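Local coordinates for endo-beta-1,4-glucanase (Bacillus licheniformis, PDB 2JEN), which hydrolyses beta-1,4-glucosidic bonds within xyloglucan and probably related plant cell-wall glucans, as a xyloglucanase of glycoside hydrolase family 12, at residues Y46-N51 with Q63-N68; S71-V76 with P90-G95; M157-N162 with S201-A206; G169-T174 with S181-K186. The protein carries 1 engineered substitution. All coordinates share one frame; numbering follows the deposited sequence.

Interaction 1: residues Y46-N51 with Q63-N68; sequences YYIFNN and QTIYHN. With XYS (alpha-D-xylopyranose), chain B; GLC (alpha-D-glucopyranose), chain C.
Ile-48 points at strand 63-67 and slides past Ile-65 in the opposite direction, the two CG2 methyls 3.7 Å apart. Ile-48 has CG1 beside its backbone N, and an extended second torsion (chi2 176°) puts CD1 3.2 Å from Tyr-66 O, near the His-67 ring edge, while CD1 of Ile-65 returns to Ile-48 O. The strands' axes come no closer than 7.5 Å, so this is packing between the two sheets of the family's beta-sandwich. Phe-49 points away from strand 63-67, and its CZ comes near C5 of the xylose. At Asn-50, the centre of an inverse gamma turn, polar contacts take over. Gln-63 NE2 donates to Asn-50 OD1 at 2.9 Å, approaching from above the carbonyl plane, and Asn-50 ND2 donates to Gln-63 O at 3.0 Å; the two amide planes stand 52° apart. Asn-50 ND2 also reaches Asn-34 O, and Trp-79 NE1 is bonded to Gln-63 OE1. A leucine in place of Asn-50 would probably leave Gln-63 O and NE2 without these buried mates. Asn-51 O accepts a weak bond from Gln-63 NE2 at 3.4 Å, whereas Asn-51 ND2 donates to O2 of the chain C glucose at 2.9 Å.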
# COMPACT_ATOMS: atom_id res chain seq x y z
N TYR A 46 -25.22 9.30 12.06
CA TYR A 46 -24.87 8.21 11.14
C TYR A 46 -23.41 7.88 11.26
O TYR A 46 -22.60 8.72 11.67
CB TYR A 46 -25.12 8.62 9.70
CG TYR A 46 -26.46 9.25 9.39
CD1 TYR A 46 -27.66 8.60 9.66
CD2 TYR A 46 -26.53 10.50 8.81
CE1 TYR A 46 -28.89 9.19 9.32
CE2 TYR A 46 -27.72 11.08 8.49
CZ TYR A 46 -28.90 10.42 8.74
OH TYR A 46 -30.11 11.02 8.41
N TYR A 47 -23.05 6.69 10.81
CA TYR A 47 -21.63 6.43 10.47
C TYR A 47 -21.54 5.54 9.28
O TYR A 47 -22.37 4.66 9.07
CB TYR A 47 -20.84 5.84 11.65
CG TYR A 47 -21.42 4.60 12.30
CD1 TYR A 47 -22.34 4.70 13.33
CD2 TYR A 47 -21.01 3.31 11.92
CE1 TYR A 47 -22.83 3.56 13.95
CE2 TYR A 47 -21.51 2.18 12.58
CZ TYR A 47 -22.43 2.31 13.56
OH TYR A 47 -22.89 1.19 14.23
N ILE A 48 -20.52 5.79 8.48
CA ILE A 48 -20.10 4.86 7.45
C ILE A 48 -19.30 3.79 8.19
O ILE A 48 -18.46 4.10 9.03
CB ILE A 48 -19.27 5.52 6.32
CG1 ILE A 48 -19.87 6.87 5.87
CG2 ILE A 48 -19.11 4.56 5.17
CD1 ILE A 48 -19.04 7.61 4.84
N PHE A 49 -19.57 2.55 7.85
CA PHE A 49 -19.04 1.40 8.58
C PHE A 49 -18.33 0.42 7.64
O PHE A 49 -18.92 -0.06 6.66
CB PHE A 49 -20.23 0.69 9.25
CG PHE A 49 -19.88 -0.45 10.19
CD1 PHE A 49 -18.76 -0.42 11.00
CD2 PHE A 49 -20.74 -1.52 10.29
CE1 PHE A 49 -18.49 -1.47 11.88
CE2 PHE A 49 -20.45 -2.56 11.15
CZ PHE A 49 -19.35 -2.54 11.94
N ASN A 50 -17.05 0.17 7.90
CA ASN A 50 -16.24 -0.71 7.07
C ASN A 50 -16.50 -2.15 7.49
O ASN A 50 -15.65 -2.86 8.06
CB ASN A 50 -14.75 -0.34 7.15
CG ASN A 50 -13.99 -0.78 5.93
OD1 ASN A 50 -14.60 -0.95 4.86
ND2 ASN A 50 -12.68 -0.86 6.02
N ASN A 51 -17.73 -2.61 7.19
CA ASN A 51 -18.25 -3.89 7.66
C ASN A 51 -17.78 -5.01 6.75
O ASN A 51 -18.15 -5.04 5.59
CB ASN A 51 -19.78 -3.82 7.68
CG ASN A 51 -20.46 -5.07 8.13
OD1 ASN A 51 -19.88 -6.12 8.14
ND2 ASN A 51 -21.72 -4.94 8.49
N GLN A 63 -10.87 -2.86 1.38
CA GLN A 63 -12.10 -2.09 1.42
C GLN A 63 -11.87 -0.83 2.20
O GLN A 63 -11.37 -0.88 3.32
CB GLN A 63 -13.24 -2.91 2.05
CG GLN A 63 -14.61 -2.28 1.91
CD GLN A 63 -15.70 -3.21 2.39
OE1 GLN A 63 -16.13 -4.09 1.64
NE2 GLN A 63 -16.07 -3.11 3.66
N THR A 64 -12.20 0.30 1.57
CA THR A 64 -11.96 1.64 2.11
C THR A 64 -13.28 2.42 2.13
O THR A 64 -13.95 2.48 1.09
CB THR A 64 -10.94 2.36 1.19
OG1 THR A 64 -9.66 1.70 1.34
CG2 THR A 64 -10.82 3.90 1.45
N ILE A 65 -13.60 3.02 3.24
CA ILE A 65 -14.73 3.91 3.38
C ILE A 65 -14.24 5.36 3.32
O ILE A 65 -13.15 5.65 3.79
CB ILE A 65 -15.55 3.64 4.66
CG1 ILE A 65 -14.72 3.72 5.94
CG2 ILE A 65 -16.29 2.30 4.51
CD1 ILE A 65 -15.53 3.77 7.25
N TYR A 66 -15.03 6.27 2.74
CA TYR A 66 -14.63 7.68 2.69
C TYR A 66 -15.79 8.62 2.84
O TYR A 66 -16.93 8.33 2.49
CB TYR A 66 -13.88 7.99 1.39
CG TYR A 66 -14.74 8.06 0.13
CD1 TYR A 66 -15.01 6.94 -0.63
CD2 TYR A 66 -15.25 9.26 -0.28
CE1 TYR A 66 -15.76 7.03 -1.77
CE2 TYR A 66 -16.02 9.37 -1.42
CZ TYR A 66 -16.28 8.24 -2.15
OH TYR A 66 -16.99 8.37 -3.36
N HIS A 67 -15.46 9.80 3.38
CA HIS A 67 -16.41 10.89 3.53
C HIS A 67 -15.72 12.17 3.15
O HIS A 67 -14.79 12.57 3.85
CB HIS A 67 -16.90 10.97 4.98
CG HIS A 67 -17.88 12.06 5.27
ND1 HIS A 67 -17.47 13.33 5.64
CD2 HIS A 67 -19.23 12.09 5.26
CE1 HIS A 67 -18.54 14.09 5.82
NE2 HIS A 67 -19.63 13.35 5.61
N ASN A 68 -16.14 12.79 2.06
CA ASN A 68 -15.67 14.13 1.69
C ASN A 68 -16.62 15.21 2.23
O ASN A 68 -16.18 16.22 2.75
CB ASN A 68 -15.51 14.26 0.18
CG ASN A 68 -14.53 13.28 -0.40
OD1 ASN A 68 -13.54 12.91 0.25
ND2 ASN A 68 -14.80 12.84 -1.63
C1 XYS B . -18.73 -8.17 12.68
C2 XYS B . -17.26 -8.55 12.55
C3 XYS B . -16.43 -7.40 11.96
C4 XYS B . -17.18 -6.83 10.76
C5 XYS B . -18.65 -6.47 11.03
O2 XYS B . -16.75 -8.87 13.86
O3 XYS B . -15.09 -7.77 11.57
O4 XYS B . -16.46 -5.75 10.22
O5 XYS B . -19.28 -7.59 11.54
C1 GLC C . -24.93 -9.09 8.80
C2 GLC C . -24.32 -7.94 9.57
C3 GLC C . -23.14 -8.40 10.38
C4 GLC C . -23.60 -9.56 11.27
C5 GLC C . -24.19 -10.67 10.39
C6 GLC C . -24.78 -11.76 11.30
O2 GLC C . -23.95 -6.83 8.74
O3 GLC C . -22.57 -7.28 11.08
O4 GLC C . -22.55 -10.11 12.00
O5 GLC C . -25.30 -10.14 9.68
O6 GLC C . -24.00 -12.94 11.23

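Interaction 2: residues S71-V76 with P90-G95; sequences SDMGWV and PSIVSG
Trp-75 (chi1 47°) and Met-73 both set CG between the backbone N and the carbonyl carbon, which starts both side chains toward strand 91-95. The indole lies across Pro-90, one face laid on it. CB of Pro-90 stands 3.4 Å from the centroid of the five-membered ring of Trp-75, only 11° off the ring normal, a well-centred CH-pi contact. The same face carries Pro-90 O, 3.2 Å from CZ2 of Trp-75 toward the rim, and Ser-91 N; Ser-91 CA lies 3.7 Å from CH2 of Trp-75. Ile-92 meets the ring at its edge, CG1 to CZ3 of Trp-75. CD1 of Ile-92 meets CE of Met-73 at 3.8 Å, the two side chains crossing at about a right angle. The strand axes are 8.6 Å apart at 123°, as expected for facing sheets of the sandwich. Trp-75 NE1 is bonded to Thr-242 OG1, which would help to set the rotation of the indole. An alanine in place of Trp-75 would probably open a gap over Pro-90 and Ser-91 and leave Thr-242 OG1 without its N-H partner. Ile-48 and Ile-251 add to the packing round Trp-75. Between the two segments cohesion therefore rests on shape, dispersion and one C-H group over the indole face, while the indole N-H is satisfied by a third strand.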
# COMPACT_ATOMS: atom_id res chain seq x y z
N SER A 71 -22.76 15.03 1.20
CA SER A 71 -23.27 14.74 -0.14
C SER A 71 -22.21 14.17 -1.09
O SER A 71 -22.39 14.19 -2.28
CB SER A 71 -23.90 15.99 -0.76
OG SER A 71 -22.93 16.98 -1.01
N ASP A 72 -21.12 13.64 -0.53
CA ASP A 72 -20.04 13.09 -1.34
C ASP A 72 -19.26 12.13 -0.46
O ASP A 72 -18.27 12.48 0.18
CB ASP A 72 -19.15 14.22 -1.87
CG ASP A 72 -18.11 13.74 -2.86
OD1 ASP A 72 -18.38 12.75 -3.60
OD2 ASP A 72 -17.02 14.40 -2.95
N MET A 73 -19.67 10.88 -0.49
CA MET A 73 -19.15 9.85 0.41
C MET A 73 -19.36 8.51 -0.24
O MET A 73 -20.14 8.41 -1.21
CB MET A 73 -19.83 9.93 1.77
CG MET A 73 -21.30 9.68 1.74
SD MET A 73 -22.08 9.89 3.36
CE MET A 73 -23.80 10.18 2.90
N GLY A 74 -18.73 7.47 0.29
CA GLY A 74 -18.89 6.17 -0.34
C GLY A 74 -17.83 5.20 0.11
O GLY A 74 -17.30 5.31 1.23
N TRP A 75 -17.54 4.23 -0.73
CA TRP A 75 -16.55 3.20 -0.41
C TRP A 75 -16.09 2.52 -1.69
O TRP A 75 -16.75 2.59 -2.70
CB TRP A 75 -17.06 2.19 0.63
CG TRP A 75 -18.44 1.65 0.38
CD1 TRP A 75 -18.77 0.54 -0.36
CD2 TRP A 75 -19.67 2.15 0.92
NE1 TRP A 75 -20.13 0.37 -0.35
CE2 TRP A 75 -20.71 1.32 0.45
CE3 TRP A 75 -20.00 3.22 1.76
CZ2 TRP A 75 -22.04 1.54 0.75
CZ3 TRP A 75 -21.34 3.44 2.05
CH2 TRP A 75 -22.34 2.60 1.54
N VAL A 76 -14.91 1.91 -1.60
CA VAL A 76 -14.19 1.32 -2.68
C VAL A 76 -13.79 -0.08 -2.19
O VAL A 76 -13.41 -0.23 -1.03
CB VAL A 76 -12.97 2.22 -2.94
CG1 VAL A 76 -12.27 1.80 -4.23
CG2 VAL A 76 -13.40 3.74 -2.94
N PRO A 90 -20.14 -3.00 3.40
CA PRO A 90 -19.85 -1.58 3.65
C PRO A 90 -21.16 -0.81 3.52
O PRO A 90 -21.97 -1.08 2.62
CB PRO A 90 -18.85 -1.20 2.53
CG PRO A 90 -19.12 -2.25 1.43
CD PRO A 90 -19.47 -3.51 2.20
N SER A 91 -21.38 0.13 4.43
CA SER A 91 -22.71 0.66 4.63
C SER A 91 -22.69 1.91 5.46
O SER A 91 -21.70 2.23 6.13
CB SER A 91 -23.56 -0.40 5.32
OG SER A 91 -22.86 -0.98 6.41
N ILE A 92 -23.80 2.65 5.38
CA ILE A 92 -24.13 3.68 6.36
C ILE A 92 -25.12 3.11 7.35
O ILE A 92 -26.10 2.49 6.95
CB ILE A 92 -24.74 4.93 5.69
CG1 ILE A 92 -23.81 5.47 4.62
CG2 ILE A 92 -25.07 5.98 6.76
CD1 ILE A 92 -24.48 6.55 3.70
N VAL A 93 -24.89 3.36 8.64
CA VAL A 93 -25.74 2.89 9.75
C VAL A 93 -26.41 4.10 10.35
O VAL A 93 -25.74 5.04 10.77
CB VAL A 93 -24.91 2.12 10.81
CG1 VAL A 93 -25.74 1.76 12.05
CG2 VAL A 93 -24.29 0.89 10.20
N SER A 94 -27.72 4.01 10.55
CA SER A 94 -28.46 4.80 11.54
C SER A 94 -29.11 3.91 12.56
O SER A 94 -29.78 2.97 12.18
CB SER A 94 -29.54 5.61 10.80
OG SER A 94 -30.08 6.55 11.72
N GLY A 95 -28.90 4.20 13.83
CA GLY A 95 -29.43 3.38 14.90
C GLY A 95 -28.43 2.44 15.47
O GLY A 95 -27.29 2.82 15.77

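Interaction 3: residues M157-N162 with S201-A206; sequences MIWLNN and SFIRTA. With GLC (alpha-D-glucopyranose), chain D; GLC (alpha-D-glucopyranose), chain E.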
# COMPACT_ATOMS: atom_id res chain seq x y z
N MET A 157 -34.77 -6.25 3.99
CA MET A 157 -33.85 -5.74 3.00
C MET A 157 -34.62 -5.14 1.84
O MET A 157 -35.64 -5.69 1.39
CB MET A 157 -32.96 -6.84 2.46
CG MET A 157 -32.23 -7.59 3.51
SD MET A 157 -30.87 -8.52 2.81
CE MET A 157 -29.62 -7.23 2.63
N ILE A 158 -34.15 -4.03 1.32
CA ILE A 158 -34.75 -3.35 0.18
C ILE A 158 -33.65 -3.10 -0.82
O ILE A 158 -32.83 -2.18 -0.62
CB ILE A 158 -35.51 -2.07 0.58
CG1 ILE A 158 -36.52 -2.32 1.70
CG2 ILE A 158 -36.17 -1.46 -0.68
CD1 ILE A 158 -37.21 -1.12 2.23
N TRP A 159 -33.61 -3.90 -1.86
CA TRP A 159 -32.54 -3.86 -2.84
C TRP A 159 -32.88 -2.91 -3.99
O TRP A 159 -33.85 -3.13 -4.73
CB TRP A 159 -32.22 -5.23 -3.45
CG TRP A 159 -31.81 -6.33 -2.52
CD1 TRP A 159 -32.14 -6.51 -1.21
CD2 TRP A 159 -31.06 -7.47 -2.91
NE1 TRP A 159 -31.60 -7.69 -0.74
CE2 TRP A 159 -30.93 -8.30 -1.78
CE3 TRP A 159 -30.48 -7.87 -4.10
CZ2 TRP A 159 -30.25 -9.51 -1.81
CZ3 TRP A 159 -29.78 -9.09 -4.12
CH2 TRP A 159 -29.69 -9.89 -2.97
N LEU A 160 -32.09 -1.86 -4.13
CA LEU A 160 -32.20 -0.92 -5.24
C LEU A 160 -31.35 -1.34 -6.42
O LEU A 160 -31.57 -0.87 -7.53
CB LEU A 160 -31.82 0.47 -4.78
CG LEU A 160 -32.64 1.08 -3.66
CD1 LEU A 160 -32.20 2.52 -3.36
CD2 LEU A 160 -34.16 0.99 -3.88
N ASN A 161 -30.38 -2.22 -6.18
CA ASN A 161 -29.55 -2.77 -7.23
C ASN A 161 -29.35 -4.23 -6.94
O ASN A 161 -29.04 -4.60 -5.81
CB ASN A 161 -28.18 -2.05 -7.27
CG ASN A 161 -27.24 -2.59 -8.36
OD1 ASN A 161 -26.85 -3.76 -8.31
ND2 ASN A 161 -26.88 -1.75 -9.32
N ASN A 162 -29.52 -5.08 -7.97
CA ASN A 162 -29.11 -6.48 -7.91
C ASN A 162 -28.22 -6.71 -9.11
O ASN A 162 -28.69 -6.56 -10.27
CB ASN A 162 -30.33 -7.44 -7.97
CG ASN A 162 -29.95 -8.86 -7.83
OD1 ASN A 162 -28.78 -9.18 -7.59
ND2 ASN A 162 -30.92 -9.77 -8.07
N SER A 201 -36.95 -9.83 2.01
CA SER A 201 -36.22 -9.05 0.99
C SER A 201 -37.15 -8.58 -0.09
O SER A 201 -37.95 -9.35 -0.61
CB SER A 201 -35.08 -9.85 0.35
OG SER A 201 -34.19 -10.35 1.34
N PHE A 202 -37.03 -7.31 -0.43
CA PHE A 202 -37.76 -6.64 -1.50
C PHE A 202 -36.75 -6.22 -2.56
O PHE A 202 -35.89 -5.39 -2.29
CB PHE A 202 -38.45 -5.39 -0.95
CG PHE A 202 -39.49 -5.67 0.08
CD1 PHE A 202 -39.15 -5.92 1.41
CD2 PHE A 202 -40.85 -5.74 -0.27
CE1 PHE A 202 -40.11 -6.22 2.36
CE2 PHE A 202 -41.81 -6.01 0.70
CZ PHE A 202 -41.47 -6.26 1.99
N ILE A 203 -36.81 -6.86 -3.73
CA ILE A 203 -35.83 -6.61 -4.80
C ILE A 203 -36.49 -5.85 -5.93
O ILE A 203 -37.43 -6.34 -6.56
CB ILE A 203 -35.16 -7.91 -5.30
CG1 ILE A 203 -34.34 -8.52 -4.16
CG2 ILE A 203 -34.27 -7.65 -6.58
CD1 ILE A 203 -33.62 -9.78 -4.51
N ARG A 204 -36.04 -4.65 -6.18
CA ARG A 204 -36.70 -3.84 -7.21
C ARG A 204 -36.65 -4.56 -8.52
O ARG A 204 -35.67 -5.19 -8.83
CB ARG A 204 -36.07 -2.44 -7.30
CG ARG A 204 -37.01 -1.42 -7.95
CD ARG A 204 -36.35 -0.05 -7.94
NE ARG A 204 -37.21 0.98 -8.56
CZ ARG A 204 -37.21 1.31 -9.84
NH1 ARG A 204 -36.45 0.73 -10.73
NH2 ARG A 204 -38.06 2.28 -10.25
N THR A 205 -37.73 -4.49 -9.32
CA THR A 205 -37.76 -5.30 -10.54
C THR A 205 -36.78 -4.83 -11.60
O THR A 205 -36.39 -5.63 -12.46
CB THR A 205 -39.17 -5.38 -11.15
OG1 THR A 205 -39.67 -4.07 -11.36
CG2 THR A 205 -40.12 -6.12 -10.19
N ALA A 206 -36.32 -3.58 -11.48
CA ALA A 206 -35.20 -3.05 -12.28
C ALA A 206 -34.36 -2.21 -11.32
O ALA A 206 -34.88 -1.69 -10.35
CB ALA A 206 -35.70 -2.20 -13.44
C1 GLC D . -28.98 -9.84 5.48
C2 GLC D . -28.53 -10.80 6.58
C3 GLC D . -27.87 -10.01 7.67
C4 GLC D . -26.64 -9.32 7.09
C5 GLC D . -27.18 -8.41 5.97
C6 GLC D . -26.13 -7.48 5.36
O1 GLC D . -29.67 -10.48 4.44
O2 GLC D . -29.57 -11.52 7.22
O3 GLC D . -27.65 -10.95 8.73
O4 GLC D . -26.02 -8.50 8.06
O5 GLC D . -27.80 -9.23 4.98
O6 GLC D . -25.00 -8.19 4.89
C1 GLC E . -27.77 -14.29 0.57
C2 GLC E . -28.44 -12.94 0.39
C3 GLC E . -27.91 -11.92 1.37
C4 GLC E . -27.87 -12.46 2.80
C5 GLC E . -27.23 -13.86 2.80
C6 GLC E . -27.30 -14.49 4.19
O2 GLC E . -28.18 -12.47 -0.91
O3 GLC E . -28.74 -10.79 1.33
O4 GLC E . -27.18 -11.55 3.65
O5 GLC E . -27.94 -14.70 1.92
O6 GLC E . -26.42 -15.61 4.23
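Trp-159 and Ile-203 lie side by side and point the same way, and the isoleucine lies over one indole face. In the conformer described, one of two deposited for Ile-203, CD1 stands 3.8 Å from the centroid of the six-membered ring of Trp-159, 14° off its normal, and CG1 lies 3.7 Å from CD2 of Trp-159. The indole edge points elsewhere: CH2 of Trp-159 comes within 3.6 Å of O2 of the chain E glucose, nearly in the ring plane. NE1 of Trp-159 is buried and has no partner in the model. Met-157, on the same face of the sheet, leans from Ser-201 toward the bound sugars; a bend at its last torsion (chi3 80°) turns CE to within 3.6 Å of O5 of the chain D glucose, while SD is 3.4 Å from O3 of the chain E glucose. Met-157 and Trp-159 thus line the glycan pockets, beside Glu-243, which is hydrogen-bonded to the sugars. On the opposite face Ile-158 and Phe-202 sit together, and the Phe-202 ring turns its edge to Met-157 O. This parallel pairing is held by three nearly straight backbone bonds, from Phe-202 N to Met-157 O, Trp-159 N to Phe-202 O and Arg-204 N to Trp-159 O. Arg-204 leads away, NH1 donating to Ala-206 O and NE bonding His-180. Strand 154-163 lies between antiparallel 131-141, against which Leu-160 and Asn-161 form a classic bulge facing Ala-134, and parallel 195-204, which in turn pairs with antiparallel 180-192; Phe-202 meets Phe-218 of helix 215-225 edge-to-face.

Interaction 4: residues G169-T174 with S181-K186; sequences GSYVET and SWKVYK
Ser-170 and Lys-186 form an antiparallel hydrogen-bonded pair, each N to the other's O at 3.0 Å, in a hairpin whose strands cross at 138° and whose register shifts by one residue near Val-172, where Val-172 N bonds Val-184 O while Val-184 N turns to Glu-173 O. CG of Tyr-171 is anti to its backbone N (chi1 176°), which carries the ring over to Tyr-185; the edge of Tyr-171 meets the face of Tyr-185 in a tilted edge-to-face stack, centroids 5.5 Å apart and planes at 60°. CB of Tyr-171 packs on CE2 of Tyr-185 at 3.6 Å, and the CE1 edge of Tyr-171 meets CB of Lys-183 at 3.8 Å. The Tyr-171 OH and Thr-174 OG1 share a hydrogen bond of 2.8 Å that holds the ring's outer end, and OG1 of Thr-174 also rests near CG of Lys-183. Gly-169 lies so close to Lys-186 O that a side chain would collide with it. Val-172 CG2 touches CB of Lys-186. Strand 180-192 pairs on its other side with 195-204, and Pro-167 packs on Tyr-185. Glu-173 forms a salt bridge with Lys-226 and a hydrogen bond with Tyr-221 of helix 215-225, and Lys-186 meets Trp-228 in a cation-pi contact.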
# COMPACT_ATOMS: atom_id res chain seq x y z
N GLY A 169 -33.88 -17.05 1.10
CA GLY A 169 -35.26 -17.48 1.19
C GLY A 169 -35.90 -17.74 -0.14
O GLY A 169 -35.22 -17.90 -1.18
N SER A 170 -37.23 -17.79 -0.14
CA SER A 170 -37.99 -18.19 -1.30
C SER A 170 -38.87 -17.05 -1.79
O SER A 170 -39.38 -16.24 -1.02
CB SER A 170 -38.86 -19.41 -1.01
OG SER A 170 -38.03 -20.55 -0.87
N TYR A 171 -39.04 -17.00 -3.10
CA TYR A 171 -39.86 -15.99 -3.74
C TYR A 171 -41.34 -16.16 -3.38
O TYR A 171 -41.89 -17.25 -3.50
CB TYR A 171 -39.69 -16.10 -5.26
CG TYR A 171 -40.57 -15.16 -6.06
CD1 TYR A 171 -40.43 -13.79 -6.03
CD2 TYR A 171 -41.61 -15.68 -6.82
CE1 TYR A 171 -41.25 -12.96 -6.77
CE2 TYR A 171 -42.43 -14.85 -7.56
CZ TYR A 171 -42.26 -13.51 -7.53
OH TYR A 171 -43.07 -12.70 -8.31
N VAL A 172 -41.96 -15.05 -3.01
CA VAL A 172 -43.35 -15.00 -2.62
C VAL A 172 -44.22 -14.48 -3.77
O VAL A 172 -45.10 -15.21 -4.30
CB VAL A 172 -43.55 -14.11 -1.38
CG1 VAL A 172 -45.03 -14.11 -0.97
CG2 VAL A 172 -42.65 -14.58 -0.22
N GLU A 173 -44.00 -13.24 -4.15
CA GLU A 173 -44.80 -12.51 -5.11
C GLU A 173 -44.14 -11.18 -5.43
O GLU A 173 -43.20 -10.77 -4.75
CB GLU A 173 -46.20 -12.24 -4.55
CG GLU A 173 -46.24 -11.30 -3.39
CD GLU A 173 -47.52 -11.36 -2.56
OE1 GLU A 173 -48.40 -12.19 -2.87
OE2 GLU A 173 -47.65 -10.60 -1.56
N THR A 174 -44.64 -10.52 -6.47
CA THR A 174 -44.25 -9.17 -6.84
C THR A 174 -45.31 -8.21 -6.39
O THR A 174 -46.52 -8.46 -6.57
CB THR A 174 -43.95 -9.08 -8.31
OG1 THR A 174 -42.87 -9.97 -8.61
CG2 THR A 174 -43.58 -7.68 -8.76
N SER A 181 -42.04 -1.38 -7.98
CA SER A 181 -42.34 -2.82 -7.97
C SER A 181 -41.18 -3.61 -7.38
O SER A 181 -40.03 -3.42 -7.76
CB SER A 181 -42.61 -3.32 -9.37
OG SER A 181 -43.79 -2.67 -9.84
N TRP A 182 -41.52 -4.58 -6.53
CA TRP A 182 -40.56 -5.36 -5.75
C TRP A 182 -40.90 -6.83 -5.82
O TRP A 182 -42.04 -7.23 -5.59
CB TRP A 182 -40.63 -4.96 -4.27
CG TRP A 182 -40.56 -3.48 -4.01
CD1 TRP A 182 -41.61 -2.67 -3.83
CD2 TRP A 182 -39.40 -2.66 -3.93
NE1 TRP A 182 -41.20 -1.38 -3.65
CE2 TRP A 182 -39.83 -1.35 -3.68
CE3 TRP A 182 -38.01 -2.91 -4.02
CZ2 TRP A 182 -38.94 -0.27 -3.58
CZ3 TRP A 182 -37.14 -1.86 -3.92
CH2 TRP A 182 -37.59 -0.56 -3.66
N LYS A 183 -39.89 -7.66 -6.06
CA LYS A 183 -40.02 -9.10 -5.84
C LYS A 183 -39.76 -9.37 -4.36
O LYS A 183 -38.75 -8.95 -3.82
CB LYS A 183 -39.01 -9.86 -6.70
CG LYS A 183 -39.19 -9.62 -8.17
CD LYS A 183 -38.04 -10.22 -8.96
CE LYS A 183 -36.72 -9.31 -8.87
NZ LYS A 183 -35.61 -9.76 -9.80
N VAL A 184 -40.68 -10.05 -3.70
CA VAL A 184 -40.65 -10.28 -2.26
C VAL A 184 -40.19 -11.70 -1.98
O VAL A 184 -40.66 -12.64 -2.63
CB VAL A 184 -42.04 -10.09 -1.62
CG1 VAL A 184 -42.02 -10.38 -0.13
CG2 VAL A 184 -42.62 -8.72 -1.97
N TYR A 185 -39.25 -11.85 -1.06
CA TYR A 185 -38.70 -13.12 -0.61
C TYR A 185 -38.78 -13.24 0.90
O TYR A 185 -38.67 -12.24 1.63
CB TYR A 185 -37.24 -13.25 -1.02
CG TYR A 185 -37.06 -13.23 -2.52
CD1 TYR A 185 -37.10 -12.05 -3.23
CD2 TYR A 185 -36.76 -14.40 -3.22
CE1 TYR A 185 -36.93 -12.03 -4.60
CE2 TYR A 185 -36.57 -14.37 -4.61
CZ TYR A 185 -36.68 -13.19 -5.26
OH TYR A 185 -36.48 -13.15 -6.66
N LYS A 186 -38.94 -14.46 1.39
CA LYS A 186 -39.03 -14.74 2.82
C LYS A 186 -38.13 -15.92 3.15
O LYS A 186 -38.27 -16.99 2.57
CB LYS A 186 -40.48 -15.02 3.23
CG LYS A 186 -40.66 -15.33 4.71
CD LYS A 186 -42.12 -15.58 5.05
CE LYS A 186 -42.40 -15.72 6.53
NZ LYS A 186 -41.73 -16.87 7.20

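Interactions 1 and 2 form one packed block, their centres 5 Å apart: strands 62-67 and 72-79 are neighbours in one sheet and 46-49 and 91-95 in the other, with Phe-49 N bonded to Ser-91 O at 2.8 Å. Interactions 3 and 4, centres 10 Å apart, share the second sheet likewise, through neighbouring strands 195-204 and 180-192, and Ile-203 O accepts from Lys-183 N at 2.8 Å. The blocks stand apart: interactions 1 and 3 lie about 22 Å between centres, interactions 1 and 4 about 30 Å, on opposite sides of the chain's centre. Interactions 1 and 3 both line bound glycans: Asn-51 one, Trp-159 a second, Met-157 both.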